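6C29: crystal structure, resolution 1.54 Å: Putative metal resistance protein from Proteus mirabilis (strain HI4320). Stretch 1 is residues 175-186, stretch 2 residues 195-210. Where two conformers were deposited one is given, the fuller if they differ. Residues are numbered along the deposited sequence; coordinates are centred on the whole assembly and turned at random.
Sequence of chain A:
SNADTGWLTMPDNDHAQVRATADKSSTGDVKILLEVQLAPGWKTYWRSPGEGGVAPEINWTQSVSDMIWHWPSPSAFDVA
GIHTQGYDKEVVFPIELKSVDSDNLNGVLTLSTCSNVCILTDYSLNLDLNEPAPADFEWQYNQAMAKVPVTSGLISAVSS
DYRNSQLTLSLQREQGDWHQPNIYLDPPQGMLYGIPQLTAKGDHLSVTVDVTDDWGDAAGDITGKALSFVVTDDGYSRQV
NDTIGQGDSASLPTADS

Stretch 1, residues 175-186: QGDWHQPNIYLD
Stretch 2 195-210: IPQLTAKGDHLSVTVD

Stretch 2 is a β-hairpin and stretch 1 runs along one of its faces, in the same general direction as strand 204-210, the two burying 609 Å² of summed surface. The hairpin strands, 197-201 and 204-210, are antiparallel and paired by backbone hydrogen bonds: Gln197 N to Thr208 O is 2.8 Å and Thr208 N to Gln197 O 3.0 Å; Thr199 N to Ser206 O is 2.9 Å and Ser206 N to Thr199 O 2.8 Å; Lys201 N to His204 O is 2.9 Å and His204 N to Lys201 O 3.0 Å. A type II' turn from Lys201 to His204 closes it, with Gly202 at phi/psi 58/-130 and Asp203 at -89/9; the positive phi favours glycine. Along the strands the side chains alternate, so Leu198, Ala200, Leu205, Val207 and Val209 point toward stretch 1 while Gln197, Thr199 and Lys201 point away.

Stretch 1 begins at the turn, where the CA atoms of Asp177 and Asp203 are 4.4 Å apart, and runs toward the open end of the hairpin. There the spacing is wider: Asn182 CA lies 7.9 Å from Leu198 CA, and Ile183 CA 7.2 Å from Pro196 CA, leaving room for side chains between the backbones.

Trp178 covers the most surface and fixes the register at the turn. Its backbone (-70/141) donates from N to Gly202 O at 3.1 Å with a nearly straight angle of 164°. A water donates to both Trp178 O, at 2.8 Å, and Gly202 O, at 2.9 Å, adding a second link at the same place. With chi1 -65° (m) and chi2 103°, the indole sits against the start of the second strand. Its NE1 makes a weak hydrogen bond to Asp203 O, 3.0 Å away near the ring plane but bent to 128°. Over one face, Leu205 CB stands 3.6 Å from the centroid of the five-membered ring, 22° off its normal, a CH-pi contact. Trp178 CB also packs on Ala200 CB at 3.8 Å.

Leu205 (chi1 t, chi2 p) carries the packing onward: its CD2 lies 4.0 Å from Pro181 CB, which is also 4.2 Å from Leu198 CD2.

Ile183, extended at -138/141 with chi1 and chi2 both t, is the second anchor. Its CG2 meets three side chains from both hairpin strands and the residue preceding them: Pro196 CB at 3.5 Å, Leu198 CD1 at 3.8 Å and Val207 CG1 at 4.2 Å. Tyr184 points away, and Leu185 returns toward the hairpin, placing CD1 3.7 Å from Pro196 CG and 4.1 Å from Val209 CG2. The rule is polar registration at the turn, then apolar packing by alternate residues.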

ATOM      1  N   GLN A 175     -18.892   5.953  15.120  1.00 24.38           N
ATOM      2  CA  GLN A 175     -19.032   6.060  16.549  1.00 29.85           C
ATOM      3  C   GLN A 175     -17.968   6.996  17.127  1.00 28.03           C
ATOM      4  O   GLN A 175     -16.789   6.904  16.778  1.00 27.85           O
ATOM      5  CB  GLN A 175     -18.907   4.689  17.196  1.00 39.21           C
ATOM      6  CG  GLN A 175     -19.336   4.717  18.624  1.00 55.68           C
ATOM      7  CD  GLN A 175     -19.124   3.404  19.324  1.00 71.90           C
ATOM      8  OE1 GLN A 175     -19.067   2.338  18.699  1.00 77.58           O
ATOM      9  NE2 GLN A 175     -18.992   3.473  20.644  1.00 76.29           N
ATOM     10  N   GLY A 176     -18.392   7.893  17.998  1.00 27.00           N
ATOM     11  CA  GLY A 176     -17.479   8.810  18.649  1.00 28.36           C
ATOM     12  C   GLY A 176     -17.015   9.953  17.766  1.00 23.08           C
ATOM     13  O   GLY A 176     -17.603  10.253  16.727  1.00 22.98           O
ATOM     14  N   ASP A 177     -15.969  10.611  18.239  1.00 18.89           N
ATOM     15  CA  ASP A 177     -15.389  11.776  17.592  1.00 17.15           C
ATOM     16  C   ASP A 177     -14.062  11.469  16.947  1.00 17.79           C
ATOM     17  O   ASP A 177     -13.367  10.547  17.370  1.00 19.10           O
ATOM     18  CB  ASP A 177     -15.141  12.893  18.595  1.00 18.74           C
ATOM     19  CG  ASP A 177     -16.423  13.544  19.101  1.00 25.71           C
ATOM     20  OD1 ASP A 177     -17.509  13.245  18.548  1.00 27.39           O
ATOM     21  OD2 ASP A 177     -16.311  14.388  20.028  1.00 26.41           O
ATOM     22  N   TRP A 178     -13.689  12.271  15.951  1.00 14.77           N
ATOM     23  CA  TRP A 178     -12.355  12.173  15.376  1.00 12.92           C
ATOM     24  C   TRP A 178     -11.310  12.673  16.360  1.00 14.22           C
ATOM     25  O   TRP A 178     -11.545  13.679  17.039  1.00 16.37           O
ATOM     26  CB  TRP A 178     -12.292  12.956  14.080  1.00 11.53           C
ATOM     27  CG  TRP A 178     -13.154  12.421  13.002  1.00 11.00           C
ATOM     28  CD1 TRP A 178     -14.365  12.929  12.591  1.00 11.80           C
ATOM     29  CD2 TRP A 178     -12.895  11.298  12.167  1.00 11.59           C
ATOM     30  NE1 TRP A 178     -14.853  12.204  11.555  1.00 12.29           N
ATOM     31  CE2 TRP A 178     -13.977  11.185  11.275  1.00 12.71           C
ATOM     32  CE3 TRP A 178     -11.853  10.369  12.085  1.00 11.41           C
ATOM     33  CZ2 TRP A 178     -14.049  10.187  10.321  1.00 13.46           C
ATOM     34  CZ3 TRP A 178     -11.922   9.381  11.141  1.00 12.05           C
ATOM     35  CH2 TRP A 178     -13.006   9.283  10.273  1.00 13.02           C
ATOM     36  N   HIS A 179     -10.156  11.999  16.424  1.00 12.82           N
ATOM     37  CA  HIS A 179      -9.091  12.366  17.332  1.00 12.55           C
ATOM     38  C   HIS A 179      -7.826  12.828  16.623  1.00 13.09           C
ATOM     39  O   HIS A 179      -7.426  13.982  16.745  1.00 13.91           O
ATOM     40  CB  HIS A 179      -8.806  11.174  18.265  1.00 13.98           C
ATOM     41  CG  HIS A 179      -9.995  10.793  19.084  1.00 16.46           C
ATOM     42  ND1 HIS A 179     -10.578   9.543  19.028  1.00 23.15           N
ATOM     43  CD2 HIS A 179     -10.764  11.523  19.925  1.00 16.80           C
ATOM     44  CE1 HIS A 179     -11.627   9.511  19.833  1.00 23.39           C
ATOM     45  NE2 HIS A 179     -11.758  10.700  20.399  1.00 18.93           N
ATOM     46  N   GLN A 180      -7.187  11.929  15.888  1.00 12.62           N
ATOM     47  CA  GLN A 180      -6.001  12.256  15.119  0.56 13.08           C
ATOM     48  C   GLN A 180      -6.042  11.570  13.777  1.00 11.89           C
ATOM     49  O   GLN A 180      -5.233  10.686  13.516  1.00 14.25           O
ATOM     50  CB  GLN A 180      -4.721  11.837  15.874  0.56 15.23           C
ATOM     51  CG  GLN A 180      -4.485  12.587  17.176  0.56 16.69           C
ATOM     52  CD  GLN A 180      -3.155  12.246  17.803  0.56 19.92           C
ATOM     53  OE1 GLN A 180      -3.085  11.937  18.988  0.56 23.77           O
ATOM     54  NE2 GLN A 180      -2.087  12.326  17.009  0.56 18.42           N
ATOM     55  N   PRO A 181      -6.969  11.952  12.914  1.00  9.56           N
ATOM     56  CA  PRO A 181      -7.113  11.258  11.643  1.00 10.60           C
ATOM     57  C   PRO A 181      -6.028  11.538  10.653  1.00  9.77           C
ATOM     58  O   PRO A 181      -5.393  12.592  10.664  1.00 12.62           O
ATOM     59  CB  PRO A 181      -8.445  11.771  11.128  1.00 13.18           C
ATOM     60  CG  PRO A 181      -8.593  13.117  11.752  1.00 13.72           C
ATOM     61  CD  PRO A 181      -8.005  12.973  13.126  1.00 11.55           C
ATOM     62  N   ASN A 182      -5.823  10.563   9.779  1.00 11.14           N
ATOM     63  CA  ASN A 182      -4.997  10.735   8.602  1.00 10.29           C
ATOM     64  C   ASN A 182      -5.758  10.164   7.433  1.00 10.42           C
ATOM     65  O   ASN A 182      -6.627   9.303   7.607  1.00 10.62           O
ATOM     66  CB  ASN A 182      -3.635  10.038   8.738  1.00 13.46           C
ATOM     67  CG  ASN A 182      -2.711  10.791   9.628  1.00 19.51           C
ATOM     68  OD1 ASN A 182      -2.182  11.828   9.247  1.00 21.72           O
ATOM     69  ND2 ASN A 182      -2.524  10.287  10.834  1.00 21.78           N
ATOM     70  N   ILE A 183      -5.415  10.639   6.243  1.00 10.93           N
ATOM     71  CA  ILE A 183      -5.985  10.129   5.009  1.00 11.66           C
ATOM     72  C   ILE A 183      -4.888   9.983   3.951  1.00 11.12           C
ATOM     73  O   ILE A 183      -3.978  10.810   3.836  1.00 13.88           O
ATOM     74  CB  ILE A 183      -7.131  11.017   4.504  1.00 14.18           C
ATOM     75  CG1 ILE A 183      -7.888  10.326   3.364  1.00 18.95           C
ATOM     76  CG2 ILE A 183      -6.607  12.349   4.069  1.00 15.88           C
ATOM     77  CD1 ILE A 183      -9.251  10.987   3.069  1.00 23.53           C
ATOM     78  N   TYR A 184      -5.005   8.904   3.192  1.00  8.85           N
ATOM     79  CA  TYR A 184      -4.068   8.516   2.149  1.00 10.14           C
ATOM     80  C   TYR A 184      -4.875   8.200   0.914  1.00 11.06           C
ATOM     81  O   TYR A 184      -5.683   7.290   0.919  1.00  9.91           O
ATOM     82  CB  TYR A 184      -3.256   7.309   2.597  1.00  9.93           C
ATOM     83  CG  TYR A 184      -2.664   7.528   3.965  1.00  9.89           C
ATOM     84  CD1 TYR A 184      -1.520   8.275   4.118  1.00  9.39           C
ATOM     85  CD2 TYR A 184      -3.246   6.993   5.080  1.00  9.23           C
ATOM     86  CE1 TYR A 184      -0.979   8.521   5.372  1.00 10.65           C
ATOM     87  CE2 TYR A 184      -2.721   7.201   6.346  1.00 10.18           C
ATOM     88  CZ  TYR A 184      -1.578   7.967   6.494  1.00 10.79           C
ATOM     89  OH  TYR A 184      -1.025   8.183   7.741  1.00 12.85           O
ATOM     90  N   LEU A 185      -4.667   8.960  -0.156  1.00 12.89           N
ATOM     91  CA  LEU A 185      -5.531   8.849  -1.338  1.00 12.93           C
ATOM     92  C   LEU A 185      -4.841   8.238  -2.545  1.00 12.27           C
ATOM     93  O   LEU A 185      -3.659   8.448  -2.759  1.00 12.46           O
ATOM     94  CB  LEU A 185      -6.079  10.231  -1.721  1.00 16.01           C
ATOM     95  CG  LEU A 185      -7.013  10.864  -0.699  1.00 20.58           C
ATOM     96  CD1 LEU A 185      -6.348  11.991   0.045  1.00 28.04           C
ATOM     97  CD2 LEU A 185      -8.213  11.349  -1.372  1.00 21.19           C
ATOM     98  N   ASP A 186      -5.621   7.497  -3.342  1.00 13.00           N
ATOM     99  CA  ASP A 186      -5.224   6.965  -4.634  1.00 14.69           C
ATOM    100  C   ASP A 186      -5.729   7.890  -5.743  1.00 15.70           C
ATOM    101  O   ASP A 186      -6.939   7.929  -6.001  1.00 16.71           O
ATOM    102  CB  ASP A 186      -5.811   5.568  -4.846  1.00 15.03           C
ATOM    103  CG  ASP A 186      -5.394   4.582  -3.757  1.00 16.76           C
ATOM    104  OD1 ASP A 186      -4.236   4.142  -3.789  1.00 17.74           O
ATOM    105  OD2 ASP A 186      -6.219   4.235  -2.907  1.00 16.73           O
ATOM    106  N   ILE A 195      -1.094  17.591  -0.738  1.00 17.38           N
ATOM    107  CA  ILE A 195      -1.158  17.207   0.672  1.00 15.37           C
ATOM    108  C   ILE A 195      -2.586  17.461   1.181  1.00 15.73           C
ATOM    109  O   ILE A 195      -3.061  18.605   1.116  1.00 15.77           O
ATOM    110  CB  ILE A 195      -0.144  17.992   1.512  1.00 17.09           C
ATOM    111  CG1 ILE A 195       1.263  17.781   0.929  1.00 23.88           C
ATOM    112  CG2 ILE A 195      -0.225  17.571   2.956  1.00 14.78           C
ATOM    113  CD1 ILE A 195       2.291  18.680   1.562  1.00 24.67           C
ATOM    114  N   PRO A 196      -3.267  16.416   1.689  1.00 15.33           N
ATOM    115  CA  PRO A 196      -4.637  16.608   2.191  1.00 14.97           C
ATOM    116  C   PRO A 196      -4.675  17.562   3.359  1.00 13.54           C
ATOM    117  O   PRO A 196      -3.805  17.485   4.215  1.00 15.76           O
ATOM    118  CB  PRO A 196      -5.058  15.210   2.651  1.00 18.77           C
ATOM    119  CG  PRO A 196      -4.165  14.288   1.949  1.00 21.23           C
ATOM    120  CD  PRO A 196      -2.868  14.990   1.759  1.00 17.81           C
ATOM    121  N   GLN A 197      -5.657  18.468   3.375  1.00 12.38           N
ATOM    122  CA  GLN A 197      -5.912  19.349   4.524  1.00 12.06           C
ATOM    123  C   GLN A 197      -7.137  18.891   5.277  1.00 12.09           C
ATOM    124  O   GLN A 197      -8.215  18.861   4.728  1.00 13.52           O
ATOM    125  CB  GLN A 197      -6.125  20.796   4.103  1.00 15.88           C
ATOM    126  CG  GLN A 197      -4.949  21.373   3.370  1.00 23.59           C
ATOM    127  CD  GLN A 197      -5.094  22.844   2.997  1.00 29.55           C
ATOM    128  OE1 GLN A 197      -6.022  23.550   3.426  1.00 31.69           O
ATOM    129  NE2 GLN A 197      -4.170  23.306   2.164  1.00 32.06           N
ATOM    130  N   LEU A 198      -6.951  18.517   6.530  1.00 11.46           N
ATOM    131  CA  LEU A 198      -7.992  17.913   7.355  1.00 11.27           C
ATOM    132  C   LEU A 198      -8.435  18.848   8.460  1.00 10.98           C
ATOM    133  O   LEU A 198      -7.612  19.463   9.132  1.00 11.93           O
ATOM    134  CB  LEU A 198      -7.499  16.615   7.997  1.00 11.27           C
ATOM    135  CG  LEU A 198      -7.397  15.402   7.069  1.00 15.06           C
ATOM    136  CD1 LEU A 198      -6.290  15.581   6.064  1.00 21.55           C
ATOM    137  CD2 LEU A 198      -7.165  14.121   7.901  1.00 14.73           C
ATOM    138  N   THR A 199      -9.751  18.943   8.625  1.00 10.10           N
ATOM    139  CA  THR A 199     -10.389  19.687   9.704  1.00 11.31           C
ATOM    140  C   THR A 199     -11.472  18.860  10.300  1.00 11.66           C
ATOM    141  O   THR A 199     -12.344  18.385   9.572  1.00 14.27           O
ATOM    142  CB  THR A 199     -11.001  21.004   9.231  1.00 15.07           C
ATOM    143  OG1 THR A 199      -9.994  21.777   8.577  1.00 18.40           O
ATOM    144  CG2 THR A 199     -11.526  21.794  10.437  1.00 19.31           C
ATOM    145  N   ALA A 200     -11.442  18.629  11.615  1.00 11.42           N
ATOM    146  CA  ALA A 200     -12.466  17.819  12.264  1.00 12.30           C
ATOM    147  C   ALA A 200     -13.124  18.530  13.420  1.00 11.76           C
ATOM    148  O   ALA A 200     -12.473  19.268  14.155  1.00 12.26           O
ATOM    149  CB  ALA A 200     -11.874  16.507  12.747  1.00 13.47           C
ATOM    150  N   LYS A 201     -14.426  18.310  13.558  1.00 11.95           N
ATOM    151  CA  LYS A 201     -15.186  18.750  14.727  1.00 14.31           C
ATOM    152  C   LYS A 201     -16.225  17.700  15.042  1.00 14.26           C
ATOM    153  O   LYS A 201     -17.012  17.307  14.176  1.00 14.36           O
ATOM    154  CB  LYS A 201     -15.828  20.106  14.504  1.00 16.49           C
ATOM    155  CG  LYS A 201     -16.431  20.604  15.808  1.00 21.18           C
ATOM    156  CD  LYS A 201     -16.991  21.988  15.744  1.00 26.55           C
ATOM    157  CE  LYS A 201     -17.309  22.453  17.161  1.00 29.68           C
ATOM    158  NZ  LYS A 201     -17.786  23.860  17.169  1.00 32.33           N
ATOM    159  N   GLY A 202     -16.159  17.177  16.254  1.00 14.09           N
ATOM    160  CA  GLY A 202     -17.056  16.094  16.625  1.00 14.94           C
ATOM    161  C   GLY A 202     -16.879  14.921  15.677  1.00 15.74           C
ATOM    162  O   GLY A 202     -15.735  14.506  15.416  1.00 15.58           O
ATOM    163  N   ASP A 203     -17.983  14.402  15.143  1.00 16.67           N
ATOM    164  CA  ASP A 203     -17.911  13.240  14.252  1.00 16.26           C
ATOM    165  C   ASP A 203     -17.728  13.586  12.781  1.00 14.56           C
ATOM    166  O   ASP A 203     -17.767  12.695  11.938  1.00 13.77           O
ATOM    167  CB  ASP A 203     -19.164  12.381  14.416  1.00 17.79           C
ATOM    168  CG  ASP A 203     -20.426  13.036  13.886  1.00 24.13           C
ATOM    169  OD1 ASP A 203     -20.405  14.185  13.411  1.00 22.66           O
ATOM    170  OD2 ASP A 203     -21.482  12.364  13.947  1.00 27.33           O
ATOM    171  N   HIS A 204     -17.467  14.860  12.486  1.00 12.55           N
ATOM    172  CA  HIS A 204     -17.343  15.340  11.125  1.00 12.98           C
ATOM    173  C   HIS A 204     -15.902  15.651  10.766  1.00 12.69           C
ATOM    174  O   HIS A 204     -15.209  16.409  11.463  1.00 13.97           O
ATOM    175  CB  HIS A 204     -18.217  16.578  10.941  1.00 15.96           C
ATOM    176  CG  HIS A 204     -18.089  17.221   9.606  1.00 23.35           C
ATOM    177  ND1 HIS A 204     -18.503  16.618   8.439  1.00 25.61           N
ATOM    178  CD2 HIS A 204     -17.547  18.408   9.249  1.00 30.31           C
ATOM    179  CE1 HIS A 204     -18.221  17.411   7.419  1.00 28.52           C
ATOM    180  NE2 HIS A 204     -17.646  18.503   7.884  1.00 32.61           N
ATOM    181  N   LEU A 205     -15.450  15.034   9.676  1.00 12.94           N
ATOM    182  CA  LEU A 205     -14.129  15.286   9.118  1.00 12.70           C
ATOM    183  C   LEU A 205     -14.233  15.852   7.702  1.00 13.48           C
ATOM    184  O   LEU A 205     -14.831  15.223   6.834  1.00 14.86           O
ATOM    185  CB  LEU A 205     -13.336  13.985   9.126  1.00 12.85           C
ATOM    186  CG  LEU A 205     -11.954  13.977   8.458  1.00 13.33           C
ATOM    187  CD1 LEU A 205     -11.027  14.932   9.098  1.00 13.68           C
ATOM    188  CD2 LEU A 205     -11.347  12.591   8.492  1.00 12.89           C
ATOM    189  N   SER A 206     -13.665  17.027   7.489  1.00 13.13           N
ATOM    190  CA  SER A 206     -13.611  17.649   6.180  0.66 15.23           C
ATOM    191  C   SER A 206     -12.189  17.543   5.645  1.00 13.32           C
ATOM    192  O   SER A 206     -11.220  17.746   6.381  1.00 14.12           O
ATOM    193  CB  SER A 206     -14.054  19.113   6.253  0.66 18.78           C
ATOM    194  OG  SER A 206     -13.960  19.729   4.981  0.66 21.97           O
ATOM    195  N   VAL A 207     -12.068  17.213   4.370  1.00 12.88           N
ATOM    196  CA  VAL A 207     -10.798  17.068   3.703  1.00 13.06           C
ATOM    197  C   VAL A 207     -10.788  17.873   2.427  1.00 13.37           C
ATOM    198  O   VAL A 207     -11.747  17.807   1.656  1.00 15.55           O
ATOM    199  CB  VAL A 207     -10.529  15.596   3.347  1.00 14.56           C
ATOM    200  CG1 VAL A 207      -9.152  15.416   2.788  1.00 14.48           C
ATOM    201  CG2 VAL A 207     -10.731  14.678   4.570  1.00 14.67           C
ATOM    202  N   THR A 208      -9.739  18.638   2.185  1.00 12.35           N
ATOM    203  CA  THR A 208      -9.590  19.272   0.890  0.51 14.18           C
ATOM    204  C   THR A 208      -8.241  18.883   0.312  1.00 14.26           C
ATOM    205  O   THR A 208      -7.230  18.789   1.026  1.00 15.46           O
ATOM    206  CB  THR A 208      -9.735  20.799   0.978  0.51 18.61           C
ATOM    207  OG1 THR A 208      -8.585  21.360   1.611  0.51 19.01           O
ATOM    208  CG2 THR A 208     -10.987  21.161   1.779  0.51 22.71           C
ATOM    209  N   VAL A 209      -8.250  18.597  -0.989  1.00 14.51           N
ATOM    210  CA  VAL A 209      -7.079  18.117  -1.725  1.00 13.99           C
ATOM    211  C   VAL A 209      -6.972  18.892  -3.050  1.00 15.87           C
ATOM    212  O   VAL A 209      -7.923  18.915  -3.825  1.00 15.32           O
ATOM    213  CB  VAL A 209      -7.195  16.599  -2.038  1.00 21.15           C
ATOM    214  CG1 VAL A 209      -5.954  16.117  -2.736  1.00 26.95           C
ATOM    215  CG2 VAL A 209      -7.443  15.804  -0.773  1.00 25.46           C
ATOM    216  N   ASP A 210      -5.845  19.558  -3.296  1.00 16.96           N
ATOM    217  CA  ASP A 210      -5.599  20.187  -4.589  1.00 20.33           C
ATOM    218  C   ASP A 210      -5.248  19.120  -5.614  1.00 17.74           C
ATOM    219  O   ASP A 210      -4.532  18.171  -5.311  1.00 19.71           O
ATOM    220  CB  ASP A 210      -4.459  21.205  -4.514  1.00 32.12           C
ATOM    221  CG  ASP A 210      -4.808  22.417  -3.674  1.00 49.43           C
ATOM    222  OD1 ASP A 210      -5.999  22.809  -3.648  1.00 54.44           O
ATOM    223  OD2 ASP A 210      -3.884  22.960  -3.024  1.00 57.11           O
TER
HETATM  224  O   HOH W   1     -13.230  15.774  16.265  1.00 22.84           O